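Homocysteine S-methyltransferase (Escherichia coli, PDB 5DMM) transfers a methyl group from S-methylmethionine, or less efficiently from S-adenosylmethionine, to homocysteine with the help of zinc, yielding methionine. Local coordinates at residues P171-S174 against E175-L179; A180-L183 against T184-R188; E201-S204 against D205-L209; V213-L216 against A217-Q221; L239-L242 against H243-V247. All coordinates share one frame; numbering follows the deposited sequence.

Contact 1: residues P171-S174 against E175-L179; sequences PNFS and EIEAL
Asn172 caps the start of helix 173-183 by reaching over to Glu175. Its CB lies 4.1 Å from Glu175 CB. CG stands anti to the backbone N (chi1 -178°), which swings the amide back over the first turn. At the tip, Asn172 OD1 accepts the backbone N-H of Glu175 at 2.8 Å, in the carbonyl plane. The same Asn172 OD1 takes the hydroxyl of Ser174, OG to OD1 2.7 Å, on a lone pair. The other tip atom, ND2, donates to Gly137 O. With an alanine here, Glu175 N and Ser174 OG would probably lose their shared acceptor and Gly137 O its donor. Asn172 O accepts Ile176 N, the first i+4 bond of the helix. Water 1 joins Asn172 N to Glu175 OE1. That carboxylate also bonds Tyr139, His150 and Tyr125 N, so it is firmly fixed. Glu177 OE2 sits above one face of the Phe173 ring, offset toward its rim, 3.0 Å from CE2, with carboxylate and ring planes 79° apart. This is the first turn of a helix in the TIM-barrel fold, following strand 164-170. Ile176 packs on strand 191-197, Phe173 on helix 209-217, and Ser174 and Ala178 on Phe146 of helix 143-159.

Contact 2: residues A180-L183 against T184-R188; sequences AELL and TAYPR
Thr184 and Glu181 meet through two hydrogen bonds at the end of helix 173-183. Thr184 OG1 donates to Glu181 O at 2.6 Å, in the carbonyl plane. Thr184 N donates to the same Glu181 oxygen at 3.2 Å. The hydroxyl lies between the backbone N and the carbonyl carbon (chi1 66°), which turns it back to the preceding helical turn. Two further backbone bonds carry the chain out of the helix. Ala185 N binds Leu182 O at 3.1 Å. Tyr186 N binds Leu183 O at 2.9 Å and closes a type I beta turn from Leu183 to Tyr186. There is one apolar pair: Leu182 CD1 touches the edge of the Tyr186 ring in its plane, 3.8 Å from CE1. Two carbons make van der Waals contact with carbonyl oxygens, Ala185 CB with Leu182 O at 3.4 Å and Thr184 CG2 with Ala180 O. Beyond the turn, Tyr186 OH bonds Glu155 of helix 143-159. A serine in place of Tyr186 would probably leave Glu155 without this phenol and open a gap beside Leu182. The chemistry is thus mainly polar: backbone carbonyls of the last helical turn are taken up by N-H groups and one hydroxyl as the chain leaves toward strand 191-197.

Contact 3: residues E201-S204 against D205-L209; sequences EHLS and DGTPL
Leu203 and Thr207 face each other across a tight hairpin-like reversal, and this is its compact part. Leu203 N donates to Thr207 O at 2.8 Å. Gly206 N returns a bond to Leu203 O and closes a type I beta turn from Leu203 to Gly206. Gly206 has a positive phi (107°), at which a CB would press on the preceding carbonyl oxygen. An Asx turn at Asp205 overlaps the bend and runs on to Thr207. Asp205 CG lies between the backbone N and the carbonyl carbon (chi1 73°), which brings OD1 to Thr207. Asp205 OD1 accepts Thr207 N at 3.0 Å on the anti side and Thr207 OG1 at 2.8 Å on the syn side, both from the same face of the carboxylate and tilted about 30° out of its plane. With OD2 bonded to Phe173 N, both oxygens are held and the carboxylate's rotation is fixed. Leu203 CB lies 3.4 Å from Asp205 OD1 and also meets Thr207 CB. The His202 side is looser and partly exposed. His202 CD2 passes Gly206 O at 3.3 Å and lies 4.2 Å from Pro208 CG, while ND1 bonds Asp199. Backbones are bridged once here, His202 with Pro208. Leu209 N then donates to Glu201 O at 3.0 Å. Pro208 is the N-cap of helix 209-217. Leu203 packs on helix 173-183 and strand 191-197. Leu209 touches Leu197 of strand 191-197 and His241 of helix 235-243.

Contact 4: residues V213-L216 against A217-Q221; sequences VALL and AGYPQ
Leu215 and Tyr219 meet where helix 209-217 of the TIM barrel ends and the chain turns toward strand 222-228. The first shell is the tyrosine ring against the last helical turn. Leu215 O lies at the ring edge, near its plane, 3.3 Å from Tyr219 CD2. Leu216 CA borders the same edge, 4.0 Å from Tyr219 CD2. Leu215 CG is a looser apolar neighbour of Tyr219 CE2. The ring gets there because CG stands anti to the carbonyl carbon and beside the backbone N (chi1 -61°), folding it back on the helix. Backbone bonds set that position. Tyr219 N donates to Leu216 O at 3.0 Å, and Gly218 N to Leu215 O at 3.2 Å. One residue earlier Ala217 N still reaches Val213 O at 2.9 Å, a regular helical bond, so the spacing passes from i+4 to i+3 as the helix ends. Ala217 CB lies 3.4 Å from Val213 O.

Farther out, the phenol is held by helix 173-183: Tyr219 OH bonds Glu181 OE2, and the ring also touches Thr184. Leu216 faces Ile176 and Ala180 of that helix and Phe193 and Phe195 of strand 191-197, which ties the helix to the sheet. After the turn, Gln221 pairs by backbone bonds with Ala191, and its NE2 donates to both Leu183 O and Ala189 O.

Contact 5: residues L239-L242 against H243-V247; sequences LQHL and HGLTV
Leu242 O accepts two backbone N-H groups of the following turn: Leu245 N at 2.9 Å and, weakly, Thr246 N at 3.1 Å. It closes the C-terminal end of helix 235-243, one of the outer helices of the TIM barrel, before the chain enters strand 250-253. Ahead of it, His243 N donates to Leu239 O at 2.8 Å, so the helix is still regular there. Gly244 N then divides its hydrogen between two carbonyls. The bond from Gly244 N to His241 O is 3.1 Å long, while that to Gln240 O is weak. The main bonds thus pass from i+4 spacing at His243 to i+3 at Gly244 and Leu245. This change of partner marks the helix running out.

Side chains back up the turn. Leu245 folds back on the helix, with CG anti to its carbonyl carbon (chi1 -62°). Leu245 CG then rests 3.4 Å from His241 O. Its CD1 goes on to the His241 imidazole, meeting NE2 and CD2. His243 CB lies against both Leu239 O and Gln240 O. Leu242 itself points inward, to Val213 of helix 209-217 and Leu250 of strand 250-253. His241 borders Glu201. Thr246 OG1 bonds Leu248 N, and Thr246 CG2, set between the backbone N and the carbonyl carbon, touches Leu242 O at 3.4 Å.

In the fold
The five contacts follow one another along the chain, and each is local. Contacts 1 and 2 are the start and end of helix 173-183, with centres about 14 Å apart. Contact 3 leads into helix 209-217, and contact 4 closes it, about 16 Å between centres. Contact 5 ends helix 235-243. These three helices are neighbours around the parallel barrel sheet. Contacts 1 and 3 touch at the start of their helices, nearer the homocysteine site, whereas contacts 2 and 4 touch at the far ends. Contact 5 packs on contacts 3 and 4, but its centre is about 20 Å from that of contact 1 and about 25 Å from that of contact 2. They mark the starts and ends of successive beta-alpha units around the barrel.

Contact 1: residues P171-S174 against E175-L179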
loop_
_atom_site.group_PDB
_atom_site.type_symbol
_atom_site.label_atom_id
_atom_site.label_comp_id
_atom_site.label_asym_id
_atom_site.label_seq_id
_atom_site.Cartn_x
_atom_site.Cartn_y
_atom_site.Cartn_z
ATOM N N PRO A 171 4.169 -4.327 -10.814
ATOM C CA PRO A 171 5.079 -5.218 -11.542
ATOM C C PRO A 171 5.539 -4.693 -12.895
ATOM O O PRO A 171 6.423 -5.296 -13.501
ATOM C CB PRO A 171 4.219 -6.452 -11.755
ATOM C CG PRO A 171 2.841 -5.842 -12.029
ATOM C CD PRO A 171 2.766 -4.561 -11.206
ATOM N N ASN A 172 4.924 -3.608 -13.360
ATOM C CA ASN A 172 5.018 -3.165 -14.745
ATOM C C ASN A 172 5.512 -1.722 -14.854
ATOM O O ASN A 172 4.914 -0.802 -14.292
ATOM C CB ASN A 172 3.643 -3.322 -15.416
ATOM C CG ASN A 172 3.648 -2.922 -16.876
ATOM O OD1 ASN A 172 3.703 -1.736 -17.204
ATOM N ND2 ASN A 172 3.565 -3.915 -17.763
ATOM N N PHE A 173 6.614 -1.539 -15.579
ATOM C CA PHE A 173 7.284 -0.246 -15.712
ATOM C C PHE A 173 6.447 0.783 -16.451
ATOM O O PHE A 173 6.384 1.945 -16.035
ATOM C CB PHE A 173 8.629 -0.434 -16.424
ATOM C CG PHE A 173 9.509 0.781 -16.416
ATOM C CD1 PHE A 173 9.723 1.501 -15.255
ATOM C CD2 PHE A 173 10.163 1.179 -17.572
ATOM C CE1 PHE A 173 10.559 2.622 -15.251
ATOM C CE2 PHE A 173 11.001 2.295 -17.575
ATOM C CZ PHE A 173 11.193 3.019 -16.411
ATOM N N SER A 174 5.804 0.376 -17.543
ATOM C CA SER A 174 5.023 1.336 -18.319
ATOM C C SER A 174 3.851 1.845 -17.478
ATOM O O SER A 174 3.496 3.019 -17.549
ATOM C CB SER A 174 4.534 0.722 -19.642
ATOM O OG SER A 174 3.534 -0.260 -19.434
ATOM N N GLU A 175 3.280 0.978 -16.645
ATOM C CA GLU A 175 2.199 1.403 -15.752
ATOM C C GLU A 175 2.737 2.329 -14.647
ATOM O O GLU A 175 2.092 3.304 -14.268
ATOM C CB GLU A 175 1.491 0.186 -15.150
ATOM C CG GLU A 175 0.468 0.530 -14.069
ATOM C CD GLU A 175 -0.208 -0.696 -13.487
ATOM O OE1 GLU A 175 0.403 -1.791 -13.486
ATOM O OE2 GLU A 175 -1.364 -0.563 -13.035
ATOM N N ILE A 176 3.935 2.040 -14.149
ATOM C CA ILE A 176 4.557 2.906 -13.155
ATOM C C ILE A 176 4.744 4.321 -13.716
ATOM O O ILE A 176 4.453 5.308 -13.033
ATOM C CB ILE A 176 5.903 2.314 -12.671
ATOM C CG1 ILE A 176 5.627 1.102 -11.757
ATOM C CG2 ILE A 176 6.714 3.375 -11.943
ATOM C CD1 ILE A 176 6.842 0.218 -11.507
ATOM N N GLU A 177 5.205 4.423 -14.964
ATOM C CA GLU A 177 5.343 5.721 -15.632
ATOM C C GLU A 177 4.008 6.453 -15.744
ATOM O O GLU A 177 3.902 7.635 -15.419
ATOM C CB GLU A 177 5.926 5.549 -17.037
ATOM C CG GLU A 177 7.221 4.777 -17.104
ATOM C CD GLU A 177 7.609 4.419 -18.528
ATOM O OE1 GLU A 177 7.085 5.050 -19.477
ATOM O OE2 GLU A 177 8.439 3.501 -18.699
ATOM N N ALA A 178 3.002 5.735 -16.227
ATOM C CA ALA A 178 1.649 6.277 -16.384
ATOM C C ALA A 178 1.108 6.805 -15.062
ATOM O O ALA A 178 0.520 7.894 -14.993
ATOM C CB ALA A 178 0.714 5.213 -16.947
ATOM N N LEU A 179 1.338 6.041 -14.003
ATOM C CA LEU A 179 0.904 6.418 -12.661
ATOM C C LEU A 179 1.648 7.645 -12.113
ATOM O O LEU A 179 1.038 8.512 -11.491
ATOM C CB LEU A 179 1.085 5.221 -11.715
ATOM C CG LEU A 179 0.156 5.010 -10.525
ATOM C CD1 LEU A 179 -1.292 5.110 -10.931
ATOM C CD2 LEU A 179 0.424 3.634 -9.892
HETATM O O HOH W 1 3.020 -1.602 -12.396
#

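Contact 2: residues A180-L183 against T184-R188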
loop_
_atom_site.group_PDB
_atom_site.type_symbol
_atom_site.label_atom_id
_atom_site.label_comp_id
_atom_site.label_asym_id
_atom_site.label_seq_id
_atom_site.Cartn_x
_atom_site.Cartn_y
_atom_site.Cartn_z
ATOM N N ALA A 180 2.959 7.720 -12.323
ATOM C CA ALA A 180 3.716 8.892 -11.883
ATOM C C ALA A 180 3.249 10.133 -12.644
ATOM O O ALA A 180 3.106 11.216 -12.066
ATOM C CB ALA A 180 5.220 8.676 -12.078
ATOM N N GLU A 181 3.000 9.966 -13.937
ATOM C CA GLU A 181 2.455 11.054 -14.751
ATOM C C GLU A 181 1.083 11.505 -14.237
ATOM O O GLU A 181 0.820 12.697 -14.080
ATOM C CB GLU A 181 2.340 10.621 -16.214
ATOM C CG GLU A 181 3.662 10.569 -16.967
ATOM C CD GLU A 181 4.118 11.939 -17.438
ATOM O OE1 GLU A 181 3.461 12.510 -18.349
ATOM O OE2 GLU A 181 5.134 12.441 -16.898
ATOM N N LEU A 182 0.216 10.533 -13.987
ATOM C CA LEU A 182 -1.125 10.796 -13.460
ATOM C C LEU A 182 -1.112 11.643 -12.180
ATOM O O LEU A 182 -1.925 12.554 -12.019
ATOM C CB LEU A 182 -1.854 9.475 -13.203
ATOM C CG LEU A 182 -3.264 9.594 -12.614
ATOM C CD1 LEU A 182 -4.170 10.439 -13.511
ATOM C CD2 LEU A 182 -3.870 8.213 -12.407
ATOM N N LEU A 183 -0.192 11.349 -11.266
ATOM C CA LEU A 183 -0.155 12.050 -9.987
ATOM C C LEU A 183 0.138 13.541 -10.119
ATOM O O LEU A 183 -0.289 14.325 -9.277
ATOM C CB LEU A 183 0.885 11.411 -9.044
ATOM C CG LEU A 183 0.459 10.014 -8.595
ATOM C CD1 LEU A 183 1.385 9.507 -7.506
ATOM C CD2 LEU A 183 -0.991 10.007 -8.137
ATOM N N THR A 184 0.868 13.937 -11.163
ATOM C CA THR A 184 1.170 15.348 -11.352
ATOM C C THR A 184 -0.091 16.182 -11.608
ATOM O O THR A 184 -0.084 17.392 -11.387
ATOM C CB THR A 184 2.184 15.570 -12.521
ATOM O OG1 THR A 184 1.591 15.192 -13.773
ATOM C CG2 THR A 184 3.448 14.753 -12.283
ATOM N N ALA A 185 -1.181 15.535 -12.037
ATOM C CA ALA A 185 -2.434 16.239 -12.252
ATOM C C ALA A 185 -3.164 16.526 -10.934
ATOM O O ALA A 185 -4.221 17.169 -10.940
ATOM C CB ALA A 185 -3.331 15.446 -13.192
ATOM N N TYR A 186 -2.606 16.036 -9.823
ATOM C CA TYR A 186 -3.139 16.261 -8.465
ATOM C C TYR A 186 -2.011 16.772 -7.589
ATOM O O TYR A 186 -1.399 15.999 -6.847
ATOM C CB TYR A 186 -3.738 14.970 -7.880
ATOM C CG TYR A 186 -4.691 14.354 -8.855
ATOM C CD1 TYR A 186 -4.259 13.392 -9.764
ATOM C CD2 TYR A 186 -6.002 14.801 -8.939
ATOM C CE1 TYR A 186 -5.119 12.871 -10.705
ATOM C CE2 TYR A 186 -6.865 14.288 -9.875
ATOM C CZ TYR A 186 -6.414 13.325 -10.753
ATOM O OH TYR A 186 -7.270 12.807 -11.687
ATOM N N PRO A 187 -1.713 18.078 -7.688
ATOM C CA PRO A 187 -0.447 18.585 -7.136
ATOM C C PRO A 187 -0.287 18.426 -5.615
ATOM O O PRO A 187 0.846 18.456 -5.144
ATOM C CB PRO A 187 -0.466 20.066 -7.526
ATOM C CG PRO A 187 -1.375 20.116 -8.741
ATOM C CD PRO A 187 -2.443 19.111 -8.450
ATOM N N ARG A 188 -1.374 18.233 -4.875
ATOM C CA ARG A 188 -1.282 18.063 -3.425
ATOM C C ARG A 188 -0.979 16.613 -3.034
ATOM O O ARG A 188 -0.631 16.322 -1.890
ATOM C CB ARG A 188 -2.582 18.520 -2.754
ATOM C CG ARG A 188 -3.042 19.912 -3.171
ATOM C CD ARG A 188 -2.178 21.006 -2.561
ATOM N NE ARG A 188 -2.496 21.236 -1.154
ATOM C CZ ARG A 188 -1.912 22.160 -0.396
ATOM N NH1 ARG A 188 -2.267 22.296 0.874
ATOM N NH2 ARG A 188 -0.976 22.948 -0.907
#

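Contact 3: residues E201-S204 against D205-L209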
loop_
_atom_site.group_PDB
_atom_site.type_symbol
_atom_site.label_atom_id
_atom_site.label_comp_id
_atom_site.label_asym_id
_atom_site.label_seq_id
_atom_site.Cartn_x
_atom_site.Cartn_y
_atom_site.Cartn_z
ATOM N N GLU A 201 17.336 -7.406 -8.414
ATOM C CA GLU A 201 17.638 -6.177 -9.156
ATOM C C GLU A 201 16.689 -5.887 -10.322
ATOM O O GLU A 201 16.969 -5.022 -11.145
ATOM C CB GLU A 201 19.072 -6.217 -9.701
ATOM C CG GLU A 201 20.138 -6.551 -8.679
ATOM C CD GLU A 201 20.778 -7.894 -8.950
ATOM O OE1 GLU A 201 21.196 -8.134 -10.107
ATOM O OE2 GLU A 201 20.850 -8.719 -8.011
ATOM N N HIS A 202 15.574 -6.601 -10.409
ATOM C CA HIS A 202 14.674 -6.397 -11.542
ATOM C C HIS A 202 13.213 -6.404 -11.132
ATOM O O HIS A 202 12.794 -7.224 -10.329
ATOM C CB HIS A 202 14.901 -7.467 -12.621
ATOM C CG HIS A 202 16.268 -7.429 -13.236
ATOM N ND1 HIS A 202 17.333 -8.147 -12.730
ATOM C CD2 HIS A 202 16.745 -6.754 -14.308
ATOM C CE1 HIS A 202 18.407 -7.913 -13.463
ATOM N NE2 HIS A 202 18.077 -7.071 -14.429
ATOM N N LEU A 203 12.452 -5.479 -11.705
ATOM C CA LEU A 203 10.991 -5.522 -11.668
ATOM C C LEU A 203 10.477 -6.862 -12.159
ATOM O O LEU A 203 11.160 -7.535 -12.924
ATOM C CB LEU A 203 10.407 -4.418 -12.553
ATOM C CG LEU A 203 9.838 -3.127 -11.972
ATOM C CD1 LEU A 203 8.897 -2.477 -13.006
ATOM C CD2 LEU A 203 9.115 -3.389 -10.676
ATOM N N SER A 204 9.258 -7.233 -11.759
ATOM C CA SER A 204 8.624 -8.454 -12.248
ATOM C C SER A 204 8.631 -8.542 -13.784
ATOM O O SER A 204 8.845 -9.622 -14.335
ATOM C CB SER A 204 7.181 -8.556 -11.739
ATOM O OG SER A 204 7.136 -8.800 -10.340
ATOM N N ASP A 205 8.421 -7.414 -14.466
ATOM C CA ASP A 205 8.382 -7.407 -15.936
ATOM C C ASP A 205 9.765 -7.382 -16.597
ATOM O O ASP A 205 9.862 -7.323 -17.822
ATOM C CB ASP A 205 7.552 -6.229 -16.454
ATOM C CG ASP A 205 8.249 -4.878 -16.304
ATOM O OD1 ASP A 205 9.355 -4.798 -15.729
ATOM O OD2 ASP A 205 7.671 -3.869 -16.756
ATOM N N GLY A 206 10.824 -7.401 -15.791
ATOM C CA GLY A 206 12.177 -7.473 -16.323
ATOM C C GLY A 206 13.008 -6.196 -16.236
ATOM O O GLY A 206 14.226 -6.233 -16.411
ATOM N N THR A 207 12.360 -5.067 -15.962
ATOM C CA THR A 207 13.042 -3.774 -15.924
ATOM C C THR A 207 14.085 -3.702 -14.807
ATOM O O THR A 207 13.789 -3.999 -13.661
ATOM C CB THR A 207 12.028 -2.615 -15.730
ATOM O OG1 THR A 207 10.977 -2.725 -16.695
ATOM C CG2 THR A 207 12.716 -1.259 -15.886
ATOM N N PRO A 208 15.313 -3.292 -15.142
ATOM C CA PRO A 208 16.307 -3.043 -14.092
ATOM C C PRO A 208 15.806 -1.997 -13.091
ATOM O O PRO A 208 15.262 -0.976 -13.501
ATOM C CB PRO A 208 17.523 -2.520 -14.878
ATOM C CG PRO A 208 17.345 -3.095 -16.257
ATOM C CD PRO A 208 15.862 -3.052 -16.491
ATOM N N LEU A 209 15.988 -2.243 -11.799
ATOM C CA LEU A 209 15.511 -1.296 -10.799
ATOM C C LEU A 209 16.176 0.076 -10.918
ATOM O O LEU A 209 15.566 1.078 -10.556
ATOM C CB LEU A 209 15.706 -1.862 -9.393
ATOM C CG LEU A 209 14.682 -2.928 -8.996
ATOM C CD1 LEU A 209 15.086 -3.595 -7.680
ATOM C CD2 LEU A 209 13.300 -2.292 -8.885
#

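Contact 4: residues V213-L216 against A217-Q221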
loop_
_atom_site.group_PDB
_atom_site.type_symbol
_atom_site.label_atom_id
_atom_site.label_comp_id
_atom_site.label_asym_id
_atom_site.label_seq_id
_atom_site.Cartn_x
_atom_site.Cartn_y
_atom_site.Cartn_z
ATOM N N VAL A 213 14.039 3.563 -10.496
ATOM C CA VAL A 213 14.441 4.604 -9.562
ATOM C C VAL A 213 14.753 5.897 -10.305
ATOM O O VAL A 213 14.345 6.979 -9.888
ATOM C CB VAL A 213 15.681 4.171 -8.730
ATOM C CG1 VAL A 213 16.218 5.338 -7.920
ATOM C CG2 VAL A 213 15.344 2.995 -7.830
ATOM N N ALA A 214 15.470 5.779 -11.421
ATOM C CA ALA A 214 15.842 6.951 -12.209
ATOM C C ALA A 214 14.594 7.670 -12.715
ATOM O O ALA A 214 14.506 8.900 -12.662
ATOM C CB ALA A 214 16.744 6.551 -13.372
ATOM N N LEU A 215 13.620 6.900 -13.183
ATOM C CA LEU A 215 12.377 7.492 -13.655
ATOM C C LEU A 215 11.668 8.252 -12.534
ATOM O O LEU A 215 11.353 9.435 -12.675
ATOM C CB LEU A 215 11.446 6.423 -14.219
ATOM C CG LEU A 215 10.045 6.977 -14.488
ATOM C CD1 LEU A 215 9.963 7.522 -15.898
ATOM C CD2 LEU A 215 8.965 5.929 -14.212
ATOM N N LEU A 216 11.444 7.567 -11.414
ATOM C CA LEU A 216 10.686 8.138 -10.305
ATOM C C LEU A 216 11.405 9.275 -9.587
ATOM O O LEU A 216 10.762 10.087 -8.922
ATOM C CB LEU A 216 10.323 7.040 -9.301
ATOM C CG LEU A 216 9.362 6.010 -9.895
ATOM C CD1 LEU A 216 9.125 4.863 -8.918
ATOM C CD2 LEU A 216 8.036 6.671 -10.284
ATOM N N ALA A 217 12.734 9.351 -9.714
ATOM C CA ALA A 217 13.483 10.433 -9.081
ATOM C C ALA A 217 13.082 11.803 -9.620
ATOM O O ALA A 217 13.230 12.813 -8.933
ATOM C CB ALA A 217 14.969 10.219 -9.259
ATOM N N GLY A 218 12.574 11.830 -10.849
ATOM C CA GLY A 218 12.114 13.061 -11.469
ATOM C C GLY A 218 10.716 13.513 -11.063
ATOM O O GLY A 218 10.228 14.519 -11.566
ATOM N N TYR A 219 10.072 12.769 -10.163
ATOM C CA TYR A 219 8.737 13.110 -9.663
ATOM C C TYR A 219 8.754 13.321 -8.147
ATOM O O TYR A 219 8.704 12.354 -7.394
ATOM C CB TYR A 219 7.725 12.008 -10.005
ATOM C CG TYR A 219 7.547 11.755 -11.486
ATOM C CD1 TYR A 219 6.531 12.381 -12.205
ATOM C CD2 TYR A 219 8.391 10.892 -12.167
ATOM C CE1 TYR A 219 6.368 12.150 -13.556
ATOM C CE2 TYR A 219 8.232 10.657 -13.517
ATOM C CZ TYR A 219 7.221 11.289 -14.205
ATOM O OH TYR A 219 7.069 11.062 -15.552
ATOM N N PRO A 220 8.839 14.583 -7.703
ATOM C CA PRO A 220 8.943 14.941 -6.281
ATOM C C PRO A 220 7.775 14.436 -5.425
ATOM O O PRO A 220 7.957 14.197 -4.229
ATOM C CB PRO A 220 8.965 16.475 -6.299
ATOM C CG PRO A 220 9.346 16.858 -7.677
ATOM C CD PRO A 220 8.925 15.760 -8.591
ATOM N N GLN A 221 6.595 14.258 -6.017
ATOM C CA GLN A 221 5.462 13.744 -5.255
ATOM C C GLN A 221 5.668 12.321 -4.757
ATOM O O GLN A 221 4.962 11.885 -3.845
ATOM C CB GLN A 221 4.193 13.780 -6.085
ATOM C CG GLN A 221 3.689 15.166 -6.363
ATOM C CD GLN A 221 2.619 15.145 -7.418
ATOM O OE1 GLN A 221 2.902 14.878 -8.589
ATOM N NE2 GLN A 221 1.371 15.388 -7.011
#

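Contact 5: residues L239-L242 against H243-V247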
loop_
_atom_site.group_PDB
_atom_site.type_symbol
_atom_site.label_atom_id
_atom_site.label_comp_id
_atom_site.label_asym_id
_atom_site.label_seq_id
_atom_site.Cartn_x
_atom_site.Cartn_y
_atom_site.Cartn_z
ATOM N N LEU A 239 16.387 -4.635 -0.926
ATOM C CA LEU A 239 16.546 -3.353 -0.246
ATOM C C LEU A 239 17.970 -2.851 -0.349
ATOM O O LEU A 239 18.195 -1.664 -0.564
ATOM C CB LEU A 239 16.152 -3.447 1.227
ATOM C CG LEU A 239 14.663 -3.544 1.556
ATOM C CD1 LEU A 239 14.452 -3.736 3.066
ATOM C CD2 LEU A 239 13.926 -2.302 1.050
ATOM N N GLN A 240 18.934 -3.749 -0.169
ATOM C CA GLN A 240 20.340 -3.343 -0.246
ATOM C C GLN A 240 20.653 -2.772 -1.623
ATOM O O GLN A 240 21.415 -1.814 -1.735
ATOM C CB GLN A 240 21.266 -4.520 0.088
ATOM C CG GLN A 240 21.314 -4.826 1.565
ATOM C CD GLN A 240 21.997 -6.146 1.886
ATOM O OE1 GLN A 240 22.169 -7.005 1.016
ATOM N NE2 GLN A 240 22.385 -6.315 3.151
ATOM N N HIS A 241 20.047 -3.334 -2.666
ATOM C CA HIS A 241 20.263 -2.818 -4.014
ATOM C C HIS A 241 19.646 -1.420 -4.170
ATOM O O HIS A 241 20.299 -0.499 -4.672
ATOM C CB HIS A 241 19.704 -3.791 -5.057
ATOM C CG HIS A 241 19.970 -3.385 -6.479
ATOM N ND1 HIS A 241 21.237 -3.356 -7.025
ATOM C CD2 HIS A 241 19.129 -2.990 -7.465
ATOM C CE1 HIS A 241 21.163 -2.961 -8.285
ATOM N NE2 HIS A 241 19.896 -2.735 -8.578
ATOM N N LEU A 242 18.398 -1.256 -3.726
ATOM C CA LEU A 242 17.753 0.057 -3.741
ATOM C C LEU A 242 18.534 1.085 -2.917
ATOM O O LEU A 242 18.633 2.241 -3.295
ATOM C CB LEU A 242 16.315 -0.049 -3.224
ATOM C CG LEU A 242 15.347 -0.819 -4.120
ATOM C CD1 LEU A 242 14.011 -1.005 -3.415
ATOM C CD2 LEU A 242 15.141 -0.063 -5.443
ATOM N N HIS A 243 19.102 0.641 -1.801
ATOM C CA HIS A 243 19.901 1.472 -0.899
ATOM C C HIS A 243 21.098 2.138 -1.603
ATOM O O HIS A 243 21.536 3.221 -1.210
ATOM C CB HIS A 243 20.377 0.601 0.273
ATOM C CG HIS A 243 21.094 1.342 1.362
ATOM N ND1 HIS A 243 20.667 2.556 1.854
ATOM C CD2 HIS A 243 22.212 1.025 2.065
ATOM C CE1 HIS A 243 21.481 2.953 2.815
ATOM N NE2 HIS A 243 22.429 2.043 2.963
ATOM N N GLY A 244 21.603 1.492 -2.648
ATOM C CA GLY A 244 22.722 2.025 -3.411
ATOM C C GLY A 244 22.279 2.955 -4.530
ATOM O O GLY A 244 23.120 3.572 -5.197
ATOM N N LEU A 245 20.965 3.073 -4.722
ATOM C CA LEU A 245 20.394 3.829 -5.845
ATOM C C LEU A 245 19.658 5.102 -5.423
ATOM O O LEU A 245 19.461 6.009 -6.225
ATOM C CB LEU A 245 19.425 2.953 -6.634
ATOM C CG LEU A 245 19.986 1.702 -7.300
ATOM C CD1 LEU A 245 18.860 0.891 -7.888
ATOM C CD2 LEU A 245 20.989 2.103 -8.369
ATOM N N THR A 246 19.232 5.162 -4.170
ATOM C CA THR A 246 18.455 6.305 -3.704
ATOM C C THR A 246 18.577 6.438 -2.189
ATOM O O THR A 246 18.866 5.461 -1.494
ATOM C CB THR A 246 16.968 6.158 -4.103
ATOM O OG1 THR A 246 16.204 7.251 -3.569
ATOM C CG2 THR A 246 16.424 4.866 -3.557
ATOM N N VAL A 247 18.364 7.639 -1.678
ATOM C CA VAL A 247 18.252 7.819 -0.238
ATOM C C VAL A 247 16.855 8.307 0.121
ATOM O O VAL A 247 16.618 8.778 1.233
ATOM C CB VAL A 247 19.316 8.795 0.319
ATOM C CG1 VAL A 247 20.678 8.137 0.298
ATOM C CG2 VAL A 247 19.342 10.076 -0.471
#